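Local coordinates for protein pyruvate kinase (PDB 6QXL) that probably catalyses the last step of glycolysis, interconverting phosphoenolpyruvate plus ADP and pyruvate plus ATP, and binds glucose-6-phosphate at a regulatory site, at residues R358-T370 against A466-V478. Numbering follows the deposited sequence.
Sequences RCDESIALASMYT and AQGGTNTMKVLHV. With G6P (6-O-phosphono-alpha-D-glucopyranose), chain M.
I363 and M473 lead the apolar packing of helix 359-370 on strand 470-477, the antiparallel edge strand, within this chain, of the mixed sheet in the alpha/beta domain of pyruvate kinase; beyond it the sheet runs on into a neighbouring subunit. The branched I363 fills the space over the strand's backbone: CD1 lies 3.5 Å from C of N471, while CG2 meets both CG2 of T470 and CB of M473. With CG anti to the backbone N (chi1 -178°) and a bend at chi3, the flexible M473 chain runs along the helix, its SD 3.6 Å from OG of S367. No direct hydrogen bond joins the segments. S367 and T370, small hydroxyl residues suited to a buried helix face, turn their OH groups back to the carbonyls of I363 and A366 one turn earlier.

Polar contacts gather at the helix start, beside the glucose-6-phosphate pocket. D360 suits this place because its carboxylate serves several partners: OD2 takes a salt bridge from NH1 of R358 on its syn lone pair and also accepts from a water. G468 N binds phosphate oxygen O3P directly, and G469 N binds sugar O4. The water donates to O3P at 2.8 Å and accepts from N of T470 at 3.0 Å.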
loop_
_atom_site.group_PDB
_atom_site.type_symbol
_atom_site.label_atom_id
_atom_site.label_comp_id
_atom_site.label_asym_id
_atom_site.label_seq_id
_atom_site.Cartn_x
_atom_site.Cartn_y
_atom_site.Cartn_z
ATOM N N ARG A 358 3.410 23.134 -12.716
ATOM C CA ARG A 358 3.703 23.708 -13.986
ATOM C C ARG A 358 3.422 22.745 -15.097
ATOM O O ARG A 358 3.262 21.561 -14.873
ATOM C CB ARG A 358 5.202 24.077 -14.063
ATOM C CG ARG A 358 5.691 24.989 -12.954
ATOM C CD ARG A 358 7.176 24.915 -12.809
ATOM N NE ARG A 358 7.940 25.237 -13.967
ATOM C CZ ARG A 358 8.137 26.389 -14.614
ATOM N NH1 ARG A 358 8.910 26.418 -15.694
ATOM N NH2 ARG A 358 7.522 27.485 -14.188
ATOM N N CYS A 359 3.413 23.280 -16.307
ATOM C CA CYS A 359 3.176 22.502 -17.490
ATOM C C CYS A 359 4.403 21.683 -17.900
ATOM O O CYS A 359 4.277 20.513 -18.290
ATOM C CB CYS A 359 2.746 23.428 -18.640
ATOM S SG CYS A 359 2.764 22.700 -20.306
ATOM N N ASP A 360 5.583 22.302 -17.852
ATOM C CA ASP A 360 6.800 21.578 -18.271
ATOM C C ASP A 360 7.143 20.488 -17.267
ATOM O O ASP A 360 7.560 19.389 -17.680
ATOM C CB ASP A 360 7.989 22.520 -18.543
ATOM C CG ASP A 360 8.227 23.549 -17.437
ATOM O OD1 ASP A 360 7.479 23.552 -16.402
ATOM O OD2 ASP A 360 9.180 24.334 -17.643
ATOM N N GLU A 361 6.910 20.780 -15.973
ATOM C CA GLU A 361 6.961 19.745 -14.937
ATOM C C GLU A 361 6.086 18.549 -15.344
ATOM O O GLU A 361 6.535 17.405 -15.286
ATOM C CB GLU A 361 6.519 20.309 -13.582
ATOM C CG GLU A 361 6.958 19.507 -12.349
ATOM C CD GLU A 361 6.467 20.036 -11.041
ATOM O OE1 GLU A 361 6.242 21.268 -10.951
ATOM O OE2 GLU A 361 6.373 19.211 -10.088
ATOM N N SER A 362 4.868 18.831 -15.797
ATOM C CA SER A 362 3.923 17.771 -16.159
ATOM C C SER A 362 4.382 16.878 -17.294
ATOM O O SER A 362 4.185 15.661 -17.233
ATOM C CB SER A 362 2.551 18.350 -16.495
ATOM O OG SER A 362 1.919 18.764 -15.297
ATOM N N ILE A 363 4.999 17.466 -18.305
ATOM C CA ILE A 363 5.487 16.679 -19.425
ATOM C C ILE A 363 6.658 15.813 -18.993
ATOM O O ILE A 363 6.785 14.662 -19.435
ATOM C CB ILE A 363 5.924 17.576 -20.615
ATOM C CG1 ILE A 363 4.749 18.398 -21.155
ATOM C CG2 ILE A 363 6.515 16.734 -21.739
ATOM C CD1 ILE A 363 3.756 17.576 -21.962
ATOM N N ALA A 364 7.523 16.357 -18.145
ATOM C CA ALA A 364 8.634 15.557 -17.627
ATOM C C ALA A 364 8.106 14.345 -16.863
ATOM O O ALA A 364 8.471 13.198 -17.165
ATOM C CB ALA A 364 9.530 16.387 -16.734
ATOM N N LEU A 365 7.197 14.597 -15.923
ATOM C CA LEU A 365 6.643 13.502 -15.128
ATOM C C LEU A 365 5.903 12.499 -15.995
ATOM O O LEU A 365 6.046 11.290 -15.807
ATOM C CB LEU A 365 5.756 14.030 -14.024
ATOM C CG LEU A 365 6.564 14.873 -13.027
ATOM C CD1 LEU A 365 5.717 15.514 -11.969
ATOM C CD2 LEU A 365 7.678 14.044 -12.369
ATOM N N ALA A 366 5.155 13.003 -16.979
ATOM C CA ALA A 366 4.396 12.128 -17.852
ATOM C C ALA A 366 5.298 11.229 -18.683
ATOM O O ALA A 366 4.936 10.090 -18.987
ATOM C CB ALA A 366 3.491 12.950 -18.749
ATOM N N SER A 367 6.476 11.733 -19.039
ATOM C CA SER A 367 7.433 10.950 -19.810
ATOM C C SER A 367 8.043 9.849 -18.974
ATOM O O SER A 367 8.208 8.720 -19.452
ATOM C CB SER A 367 8.544 11.842 -20.366
ATOM O OG SER A 367 8.020 12.917 -21.112
ATOM N N MET A 368 8.395 10.165 -17.729
ATOM C CA MET A 368 8.947 9.120 -16.853
ATOM C C MET A 368 7.921 8.033 -16.582
ATOM O O MET A 368 8.248 6.840 -16.655
ATOM C CB MET A 368 9.474 9.710 -15.565
ATOM C CG MET A 368 10.622 10.683 -15.789
ATOM S SD MET A 368 11.914 10.072 -16.890
ATOM C CE MET A 368 12.688 8.829 -15.870
ATOM N N TYR A 369 6.668 8.436 -16.334
ATOM C CA TYR A 369 5.576 7.469 -16.239
ATOM C C TYR A 369 5.490 6.602 -17.486
ATOM O O TYR A 369 5.451 5.379 -17.399
ATOM C CB TYR A 369 4.261 8.178 -16.013
ATOM C CG TYR A 369 3.034 7.304 -16.107
ATOM C CD1 TYR A 369 2.627 6.528 -15.020
ATOM C CD2 TYR A 369 2.265 7.278 -17.269
ATOM C CE1 TYR A 369 1.485 5.757 -15.099
ATOM C CE2 TYR A 369 1.098 6.529 -17.324
ATOM C CZ TYR A 369 0.712 5.780 -16.240
ATOM O OH TYR A 369 -0.441 5.043 -16.313
ATOM N N THR A 370 5.481 7.227 -18.650
ATOM C CA THR A 370 5.341 6.469 -19.879
ATOM C C THR A 370 6.511 5.511 -20.080
ATOM O O THR A 370 6.316 4.337 -20.393
ATOM C CB THR A 370 5.208 7.410 -21.080
ATOM O OG1 THR A 370 4.076 8.250 -20.873
ATOM C CG2 THR A 370 5.023 6.635 -22.352
ATOM N N ALA A 466 12.994 30.134 -27.021
ATOM C CA ALA A 466 12.681 30.442 -25.635
ATOM C C ALA A 466 12.945 29.230 -24.722
ATOM O O ALA A 466 13.018 28.100 -25.168
ATOM C CB ALA A 466 11.233 30.899 -25.505
ATOM N N GLN A 467 13.096 29.508 -23.434
ATOM C CA GLN A 467 13.227 28.497 -22.394
ATOM C C GLN A 467 11.917 28.408 -21.600
ATOM O O GLN A 467 11.105 29.322 -21.643
ATOM C CB GLN A 467 14.433 28.838 -21.503
ATOM C CG GLN A 467 14.286 28.579 -20.018
ATOM C CD GLN A 467 15.377 29.135 -19.167
ATOM O OE1 GLN A 467 16.356 29.766 -19.615
ATOM N NE2 GLN A 467 15.269 28.805 -17.904
ATOM N N GLY A 468 11.751 27.308 -20.867
ATOM C CA GLY A 468 10.604 27.121 -19.985
ATOM C C GLY A 468 9.263 26.806 -20.637
ATOM O O GLY A 468 8.244 26.863 -19.979
ATOM N N GLY A 469 9.260 26.438 -21.919
ATOM C CA GLY A 469 8.038 26.125 -22.640
ATOM C C GLY A 469 7.954 24.685 -23.122
ATOM O O GLY A 469 7.284 24.472 -24.127
ATOM N N THR A 470 8.576 23.692 -22.454
ATOM C CA THR A 470 8.330 22.307 -22.836
ATOM C C THR A 470 6.847 22.004 -22.637
ATOM O O THR A 470 6.314 22.259 -21.553
ATOM C CB THR A 470 9.162 21.289 -22.030
ATOM O OG1 THR A 470 10.542 21.448 -22.314
ATOM C CG2 THR A 470 8.807 19.862 -22.399
ATOM N N ASN A 471 6.190 21.513 -23.686
ATOM C CA ASN A 471 4.767 21.215 -23.604
ATOM C C ASN A 471 4.306 20.039 -24.457
ATOM O O ASN A 471 3.115 19.875 -24.648
ATOM C CB ASN A 471 3.974 22.465 -23.960
ATOM C CG ASN A 471 4.061 22.823 -25.447
ATOM O OD1 ASN A 471 4.740 22.154 -26.264
ATOM N ND2 ASN A 471 3.321 23.860 -25.813
ATOM N N THR A 472 5.216 19.213 -24.963
ATOM C CA THR A 472 4.837 18.189 -25.911
ATOM C C THR A 472 5.602 16.916 -25.615
ATOM O O THR A 472 6.781 16.966 -25.290
ATOM C CB THR A 472 5.159 18.651 -27.361
ATOM O OG1 THR A 472 4.516 19.912 -27.621
ATOM C CG2 THR A 472 4.741 17.608 -28.421
ATOM N N MET A 473 4.953 15.775 -25.776
ATOM C CA MET A 473 5.588 14.487 -25.598
ATOM C C MET A 473 5.185 13.646 -26.770
ATOM O O MET A 473 4.000 13.513 -27.032
ATOM C CB MET A 473 5.097 13.816 -24.299
ATOM C CG MET A 473 5.749 12.470 -23.991
ATOM S SD MET A 473 5.018 11.587 -22.600
ATOM C CE MET A 473 3.856 10.554 -23.493
ATOM N N LYS A 474 6.156 13.073 -27.471
ATOM C CA LYS A 474 5.885 12.207 -28.616
ATOM C C LYS A 474 6.524 10.876 -28.364
ATOM O O LYS A 474 7.589 10.795 -27.775
ATOM C CB LYS A 474 6.473 12.780 -29.921
ATOM C CG LYS A 474 5.744 13.988 -30.511
ATOM C CD LYS A 474 6.503 14.627 -31.669
ATOM C CE LYS A 474 5.609 15.209 -32.793
ATOM N NZ LYS A 474 5.451 14.183 -33.866
ATOM N N VAL A 475 5.898 9.823 -28.843
ATOM C CA VAL A 475 6.448 8.480 -28.762
ATOM C C VAL A 475 6.680 8.013 -30.203
ATOM O O VAL A 475 5.735 7.875 -30.974
ATOM C CB VAL A 475 5.481 7.545 -28.003
ATOM C CG1 VAL A 475 5.966 6.102 -28.003
ATOM C CG2 VAL A 475 5.298 8.038 -26.587
ATOM N N LEU A 476 7.940 7.781 -30.547
ATOM C CA LEU A 476 8.362 7.561 -31.925
ATOM C C LEU A 476 8.996 6.201 -32.088
ATOM O O LEU A 476 9.681 5.725 -31.201
ATOM C CB LEU A 476 9.348 8.636 -32.355
ATOM C CG LEU A 476 8.910 10.074 -32.072
ATOM C CD1 LEU A 476 10.051 11.054 -32.406
ATOM C CD2 LEU A 476 7.642 10.421 -32.818
ATOM N N HIS A 477 8.748 5.579 -33.230
ATOM C CA HIS A 477 9.250 4.245 -33.543
ATOM C C HIS A 477 10.471 4.414 -34.450
ATOM O O HIS A 477 10.369 4.985 -35.531
ATOM C CB HIS A 477 8.166 3.410 -34.232
ATOM C CG HIS A 477 8.430 1.939 -34.251
ATOM N ND1 HIS A 477 7.663 1.056 -34.980
ATOM C CD2 HIS A 477 9.360 1.190 -33.624
ATOM C CE1 HIS A 477 8.103 -0.178 -34.796
ATOM N NE2 HIS A 477 9.142 -0.124 -33.986
ATOM N N VAL A 478 11.622 3.945 -33.993
ATOM C CA VAL A 478 12.861 4.102 -34.734
ATOM C C VAL A 478 12.815 3.178 -35.952
ATOM O O VAL A 478 12.736 1.954 -35.813
ATOM C CB VAL A 478 14.074 3.788 -33.838
ATOM C CG1 VAL A 478 15.358 3.752 -34.657
ATOM C CG2 VAL A 478 14.184 4.823 -32.729
HETATM C C1 G6P M . 12.890 22.909 -26.027
HETATM C C2 G6P M . 12.907 24.109 -26.951
HETATM C C3 G6P M . 11.791 24.987 -26.401
HETATM C C4 G6P M . 11.587 24.901 -24.900
HETATM C C5 G6P M . 12.965 24.591 -24.340
HETATM C C6 G6P M . 12.960 24.720 -22.827
HETATM O O1 G6P M . 13.627 21.940 -26.757
HETATM O O2 G6P M . 14.206 24.751 -27.033
HETATM O O3 G6P M . 10.668 24.390 -26.996
HETATM O O4 G6P M . 10.944 26.093 -24.377
HETATM O O5 G6P M . 13.396 23.294 -24.746
HETATM O O6 G6P M . 13.877 23.874 -22.157
HETATM P P G6P M . 14.097 24.017 -20.532
HETATM O O1P G6P M . 15.242 24.979 -20.322
HETATM O O2P G6P M . 14.389 22.535 -20.489
HETATM O O3P G6P M . 12.923 24.662 -19.751
HETATM O O HOH W 1 10.410 23.591 -20.132
#